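Local coordinates for protein beta-galactosidase (Trichoderma reesei, PDB 3OG2) that probably hydrolyses terminal non-reducing beta-D-galactose residues from beta-D-galactosides, as a family 35 glycoside hydrolase built on a TIM barrel, at residues V26-H31 / S271-L276; P681-R686 / W821-N826. All coordinates share one frame; numbering follows the deposited sequence.

Contact 1. Residues V26-H31 / S271-L276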
loop_
_atom_site.group_PDB
_atom_site.type_symbol
_atom_site.label_atom_id
_atom_site.label_comp_id
_atom_site.label_asym_id
_atom_site.label_seq_id
_atom_site.Cartn_x
_atom_site.Cartn_y
_atom_site.Cartn_z
ATOM N N VAL A 26 -25.903 6.054 -4.238
ATOM C CA VAL A 26 -24.671 6.860 -4.275
ATOM C C VAL A 26 -24.856 7.943 -5.321
ATOM O O VAL A 26 -24.942 7.632 -6.510
ATOM C CB VAL A 26 -23.408 6.030 -4.590
ATOM C CG1 VAL A 26 -22.144 6.887 -4.496
ATOM C CG2 VAL A 26 -23.252 4.841 -3.625
ATOM N N THR A 27 -24.955 9.201 -4.849
ATOM C CA THR A 27 -25.189 10.299 -5.743
ATOM C C THR A 27 -24.177 11.395 -5.428
ATOM O O THR A 27 -23.305 11.211 -4.540
ATOM C CB THR A 27 -26.649 10.794 -5.674
ATOM O OG1 THR A 27 -26.965 11.234 -4.326
ATOM C CG2 THR A 27 -27.649 9.729 -6.088
ATOM N N TRP A 28 -24.240 12.534 -6.106
ATOM C CA TRP A 28 -23.200 13.544 -5.894
ATOM C C TRP A 28 -23.772 14.905 -6.311
ATOM O O TRP A 28 -24.703 14.955 -7.116
ATOM C CB TRP A 28 -21.875 13.246 -6.661
ATOM C CG TRP A 28 -22.112 13.337 -8.157
ATOM C CD1 TRP A 28 -21.999 14.453 -8.949
ATOM C CD2 TRP A 28 -22.530 12.248 -9.001
ATOM N NE1 TRP A 28 -22.328 14.168 -10.230
ATOM C CE2 TRP A 28 -22.649 12.823 -10.298
ATOM C CE3 TRP A 28 -22.814 10.878 -8.830
ATOM C CZ2 TRP A 28 -23.031 12.077 -11.392
ATOM C CZ3 TRP A 28 -23.207 10.185 -9.954
ATOM C CH2 TRP A 28 -23.318 10.763 -11.215
ATOM N N ASP A 29 -23.111 15.958 -5.846
ATOM C CA ASP A 29 -23.274 17.257 -6.469
ATOM C C ASP A 29 -21.958 18.007 -6.439
ATOM O O ASP A 29 -20.868 17.361 -6.338
ATOM C CB ASP A 29 -24.438 17.972 -5.771
ATOM C CG ASP A 29 -24.184 18.405 -4.351
ATOM O OD1 ASP A 29 -23.045 18.229 -3.810
ATOM O OD2 ASP A 29 -25.114 18.943 -3.708
ATOM N N GLU A 30 -21.967 19.317 -6.555
ATOM C CA GLU A 30 -20.714 20.062 -6.636
ATOM C C GLU A 30 -19.897 19.885 -5.368
ATOM O O GLU A 30 -18.676 20.097 -5.464
ATOM C CB GLU A 30 -20.975 21.561 -6.835
ATOM C CG GLU A 30 -21.744 21.954 -8.042
ATOM C CD GLU A 30 -23.248 21.986 -7.857
ATOM O OE1 GLU A 30 -23.890 21.299 -7.029
ATOM O OE2 GLU A 30 -23.819 22.758 -8.652
ATOM N N HIS A 31 -20.557 19.581 -4.239
ATOM C CA HIS A 31 -19.827 19.616 -2.953
ATOM C C HIS A 31 -19.341 18.285 -2.453
ATOM O O HIS A 31 -18.280 18.199 -1.852
ATOM C CB HIS A 31 -20.723 20.236 -1.864
ATOM C CG HIS A 31 -21.310 21.541 -2.295
ATOM N ND1 HIS A 31 -20.539 22.611 -2.601
ATOM C CD2 HIS A 31 -22.609 21.884 -2.467
ATOM C CE1 HIS A 31 -21.349 23.630 -2.940
ATOM N NE2 HIS A 31 -22.613 23.194 -2.865
ATOM N N SER A 271 -19.171 20.688 -11.506
ATOM C CA SER A 271 -20.429 20.039 -11.124
ATOM C C SER A 271 -20.234 18.813 -10.229
ATOM O O SER A 271 -21.251 18.245 -9.751
ATOM C CB SER A 271 -21.215 19.624 -12.375
ATOM O OG SER A 271 -20.561 18.546 -13.054
ATOM N N THR A 272 -18.952 18.400 -10.010
ATOM C CA THR A 272 -18.720 17.159 -9.252
ATOM C C THR A 272 -17.750 17.425 -8.122
ATOM O O THR A 272 -17.040 18.443 -8.105
ATOM C CB THR A 272 -18.234 16.030 -10.192
ATOM O OG1 THR A 272 -17.034 16.417 -10.885
ATOM C CG2 THR A 272 -19.249 15.688 -11.264
ATOM N N PRO A 273 -17.709 16.550 -7.130
ATOM C CA PRO A 273 -16.871 16.855 -5.961
ATOM C C PRO A 273 -15.406 16.883 -6.272
ATOM O O PRO A 273 -14.916 16.048 -7.024
ATOM C CB PRO A 273 -17.198 15.659 -5.043
ATOM C CG PRO A 273 -18.520 15.131 -5.482
ATOM C CD PRO A 273 -18.512 15.320 -6.991
ATOM N N PHE A 274 -14.691 17.799 -5.642
ATOM C CA PHE A 274 -13.226 17.790 -5.806
ATOM C C PHE A 274 -12.652 16.501 -5.214
ATOM O O PHE A 274 -12.798 16.219 -4.032
ATOM C CB PHE A 274 -12.615 19.037 -5.194
ATOM C CG PHE A 274 -11.083 19.044 -5.281
ATOM C CD1 PHE A 274 -10.393 18.571 -6.380
ATOM C CD2 PHE A 274 -10.388 19.543 -4.162
ATOM C CE1 PHE A 274 -8.978 18.526 -6.360
ATOM C CE2 PHE A 274 -9.002 19.506 -4.165
ATOM C CZ PHE A 274 -8.303 19.008 -5.261
ATOM N N SER A 275 -12.029 15.716 -6.110
ATOM C CA SER A 275 -11.604 14.354 -5.794
ATOM C C SER A 275 -10.144 14.092 -6.118
ATOM O O SER A 275 -9.730 14.260 -7.259
ATOM C CB SER A 275 -12.444 13.388 -6.635
ATOM O OG SER A 275 -13.845 13.540 -6.361
ATOM N N LEU A 276 -9.397 13.700 -5.092
ATOM C CA LEU A 276 -8.015 13.290 -5.230
ATOM C C LEU A 276 -8.043 11.762 -5.060
ATOM O O LEU A 276 -8.091 11.240 -3.950
ATOM C CB LEU A 276 -7.092 13.939 -4.192
ATOM C CG LEU A 276 -6.935 15.448 -4.409
ATOM C CD1 LEU A 276 -6.180 16.063 -3.224
ATOM C CD2 LEU A 276 -6.214 15.731 -5.730
HETATM O O HOH W 1 -16.086 19.737 -4.183
#
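Trp28, Asp29 and Glu30 pack against the loop residues Ser271, Thr272 and Pro273, with no direct hydrogen bond. The apolar part is made by Trp28 with Thr272 and Pro273. Trp28 CG sits between the backbone N and the carbonyl carbon (chi1 66°), and the ring brings NE1 to 3.6 Å from Thr272 CG2. The methyl comes in obliquely; the two side chains run side by side. Ser271 O meets the ring in its plane, at the CD1 edge. Nearer the backbone, Trp28 CB touches Pro273 CD at 4.0 Å.

Backbone oxygens and the Glu30 side chain make the remaining contacts, Glu30 CG coming within 3.9 Å of Ser271 CA. Asp29 O lies 3.2 Å from Pro273 CD and almost as near CG, proline having no N-H to offer. Water 1 is the polar link, donating to Glu30 O at 2.9 Å and accepting from Phe274 N at 2.8 Å. Asp29 OD1 takes the N-H of His31 (2.9 Å) from above its carboxylate plane, an Asx turn, and accepts from Ser32 N as well, while OD2 makes a salt bridge with Arg39.

Strand 26-28 pairs with 33-35, whereas the loop after helix 261-268 leads through Ser271-Pro273 into the barrel strand that continues to 280. The contact lays the N-terminal hairpin against the entry to that strand, next to Thr317.

Contact 2. Residues P681-R686 / W821-N826; sequences PLANLR and WKLTGN
Leu682 and Lys822 form a single antiparallel bridge, a non-hydrogen-bonded pair, by which a loop lies along an edge strand of a beta sheet. The flanking residues carry the bonds: Leu823 N donates to Pro681 O (3.0 Å, 158°), and Ala683 N to Trp821 O (2.9 Å). Pro681 O also takes a CA-H contact from Lys822.

Strand 820-824 is outermost in its five-stranded antiparallel sheet. Its backbone bonds to strand 713-720, through Arg716 and Leu714, leave on the side away from 681-683. The pairing stops at a single bridge, where the loop turns off at Ala683, the centre of an inverse gamma turn with only a weak bond from Asn684 N to Leu682 O. Just there water 2 takes over, donating to Ala683 O and accepting from Trp821 N.

On one face Leu682 CD2 lies against the extended Lys822 chain, 3.8 Å from CE; Lys822 NZ goes on to a salt bridge with Asp677. The Pro681 ring packs on Leu823 O, its CD 3.2 Å away. On the other face, Ala683 CB packs between Trp821 CB (3.7 Å) and Leu823 CD2 (4.0 Å), with Phe715 of strand 713-720 touching both Trp821 and Leu823.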
loop_
_atom_site.group_PDB
_atom_site.type_symbol
_atom_site.label_atom_id
_atom_site.label_comp_id
_atom_site.label_asym_id
_atom_site.label_seq_id
_atom_site.Cartn_x
_atom_site.Cartn_y
_atom_site.Cartn_z
ATOM N N PRO A 681 11.052 -27.085 -23.962
ATOM C CA PRO A 681 10.501 -26.397 -25.141
ATOM C C PRO A 681 11.568 -25.948 -26.113
ATOM O O PRO A 681 12.640 -25.431 -25.731
ATOM C CB PRO A 681 9.813 -25.146 -24.537
ATOM C CG PRO A 681 9.402 -25.658 -23.172
ATOM C CD PRO A 681 10.620 -26.428 -22.707
ATOM N N LEU A 682 11.303 -26.140 -27.410
ATOM C CA LEU A 682 12.207 -25.656 -28.429
ATOM C C LEU A 682 11.975 -24.184 -28.654
ATOM O O LEU A 682 10.828 -23.709 -28.744
ATOM C CB LEU A 682 11.932 -26.375 -29.760
ATOM C CG LEU A 682 12.057 -27.903 -29.713
ATOM C CD1 LEU A 682 11.860 -28.437 -31.143
ATOM C CD2 LEU A 682 13.394 -28.296 -29.085
ATOM N N ALA A 683 13.036 -23.405 -28.764
ATOM C CA ALA A 683 12.913 -21.972 -29.094
ATOM C C ALA A 683 13.041 -21.892 -30.606
ATOM O O ALA A 683 14.140 -21.569 -31.072
ATOM C CB ALA A 683 13.995 -21.127 -28.417
ATOM N N ASN A 684 11.970 -22.254 -31.303
ATOM C CA ASN A 684 12.093 -22.409 -32.739
ATOM C C ASN A 684 11.114 -21.511 -33.481
ATOM O O ASN A 684 10.882 -21.707 -34.698
ATOM C CB ASN A 684 11.888 -23.872 -33.147
ATOM C CG ASN A 684 10.520 -24.402 -32.741
ATOM O OD1 ASN A 684 9.688 -23.684 -32.155
ATOM N ND2 ASN A 684 10.298 -25.660 -33.071
ATOM N N LEU A 685 10.531 -20.518 -32.848
ATOM C CA LEU A 685 9.641 -19.602 -33.517
ATOM C C LEU A 685 10.416 -18.617 -34.358
ATOM O O LEU A 685 11.218 -17.845 -33.795
ATOM C CB LEU A 685 8.778 -18.813 -32.491
ATOM C CG LEU A 685 7.882 -19.777 -31.657
ATOM C CD1 LEU A 685 7.163 -19.019 -30.548
ATOM C CD2 LEU A 685 6.943 -20.579 -32.578
ATOM N N ARG A 686 10.186 -18.636 -35.655
ATOM C CA ARG A 686 11.009 -17.781 -36.521
ATOM C C ARG A 686 10.473 -16.350 -36.643
ATOM O O ARG A 686 11.156 -15.477 -37.181
ATOM C CB ARG A 686 11.157 -18.421 -37.921
ATOM C CG ARG A 686 11.759 -19.845 -37.816
ATOM C CD ARG A 686 12.278 -20.226 -39.225
ATOM N NE ARG A 686 13.139 -19.088 -39.518
ATOM C CZ ARG A 686 14.296 -18.758 -38.920
ATOM N NH1 ARG A 686 14.827 -19.494 -37.931
ATOM N NH2 ARG A 686 14.906 -17.658 -39.347
ATOM N N TRP A 821 18.287 -23.520 -30.279
ATOM C CA TRP A 821 17.976 -23.166 -28.906
ATOM C C TRP A 821 16.805 -23.914 -28.312
ATOM O O TRP A 821 15.821 -24.227 -29.002
ATOM C CB TRP A 821 17.613 -21.687 -28.875
ATOM C CG TRP A 821 18.725 -20.748 -29.230
ATOM C CD1 TRP A 821 18.974 -20.233 -30.494
ATOM C CD2 TRP A 821 19.708 -20.206 -28.345
ATOM N NE1 TRP A 821 20.069 -19.396 -30.431
ATOM C CE2 TRP A 821 20.542 -19.355 -29.142
ATOM C CE3 TRP A 821 19.967 -20.358 -26.961
ATOM C CZ2 TRP A 821 21.613 -18.652 -28.602
ATOM C CZ3 TRP A 821 21.062 -19.639 -26.408
ATOM C CH2 TRP A 821 21.855 -18.810 -27.253
ATOM N N LYS A 822 16.851 -24.099 -27.003
ATOM C CA LYS A 822 15.719 -24.514 -26.181
ATOM C C LYS A 822 15.634 -23.494 -25.028
ATOM O O LYS A 822 16.614 -22.766 -24.737
ATOM C CB LYS A 822 15.927 -25.903 -25.582
ATOM C CG LYS A 822 16.171 -26.933 -26.680
ATOM C CD LYS A 822 16.098 -28.333 -26.091
ATOM C CE LYS A 822 16.454 -29.381 -27.161
ATOM N NZ LYS A 822 16.185 -30.753 -26.619
ATOM N N LEU A 823 14.443 -23.409 -24.408
ATOM C CA LEU A 823 14.310 -22.445 -23.294
ATOM C C LEU A 823 13.311 -22.965 -22.297
ATOM O O LEU A 823 12.472 -23.815 -22.602
ATOM C CB LEU A 823 13.928 -21.043 -23.782
ATOM C CG LEU A 823 12.407 -20.772 -23.963
ATOM C CD1 LEU A 823 12.196 -19.275 -24.152
ATOM C CD2 LEU A 823 11.771 -21.576 -25.103
ATOM N N THR A 824 13.383 -22.408 -21.083
ATOM C CA THR A 824 12.296 -22.597 -20.134
ATOM C C THR A 824 12.192 -21.389 -19.192
ATOM O O THR A 824 13.190 -20.775 -18.831
ATOM C CB THR A 824 12.473 -23.866 -19.289
ATOM O OG1 THR A 824 11.243 -24.124 -18.598
ATOM C CG2 THR A 824 13.624 -23.748 -18.271
ATOM N N GLY A 825 10.941 -21.168 -18.782
ATOM C CA GLY A 825 10.633 -20.428 -17.573
ATOM C C GLY A 825 9.904 -21.410 -16.620
ATOM O O GLY A 825 10.260 -22.592 -16.552
ATOM N N ASN A 826 8.897 -20.906 -15.897
ATOM C CA ASN A 826 8.182 -21.765 -14.944
ATOM C C ASN A 826 7.610 -22.968 -15.701
ATOM O O ASN A 826 7.145 -22.836 -16.856
ATOM C CB ASN A 826 7.043 -20.973 -14.294
ATOM C CG ASN A 826 5.900 -20.625 -15.250
ATOM O OD1 ASN A 826 6.058 -19.706 -16.090
ATOM N ND2 ASN A 826 4.782 -21.332 -15.149
HETATM O O HOH W 2 16.492 -22.574 -32.344
#

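In the fold
From the N terminus, 26-31 comes first, and contact 1 closes when the chain returns at 271-276, some 240 residues later. That loop holds barrel strands 38-47 to 236-239 and the helices among them; strand 318-321, still to come, fits between 38-47 and 275-280. The chain then completes the barrel and passes through the beta-rich regions before contact 2 opens at 681-686. Its loop of 134 residues, with strands but no helix, returns at 821-826 and joins the loop that precedes strand 713-720 to 820-824, the outermost strand beside it. The two contacts neither nest nor cross: they follow in series, their centres 53 Å apart and their nearest atoms about 36 Å apart.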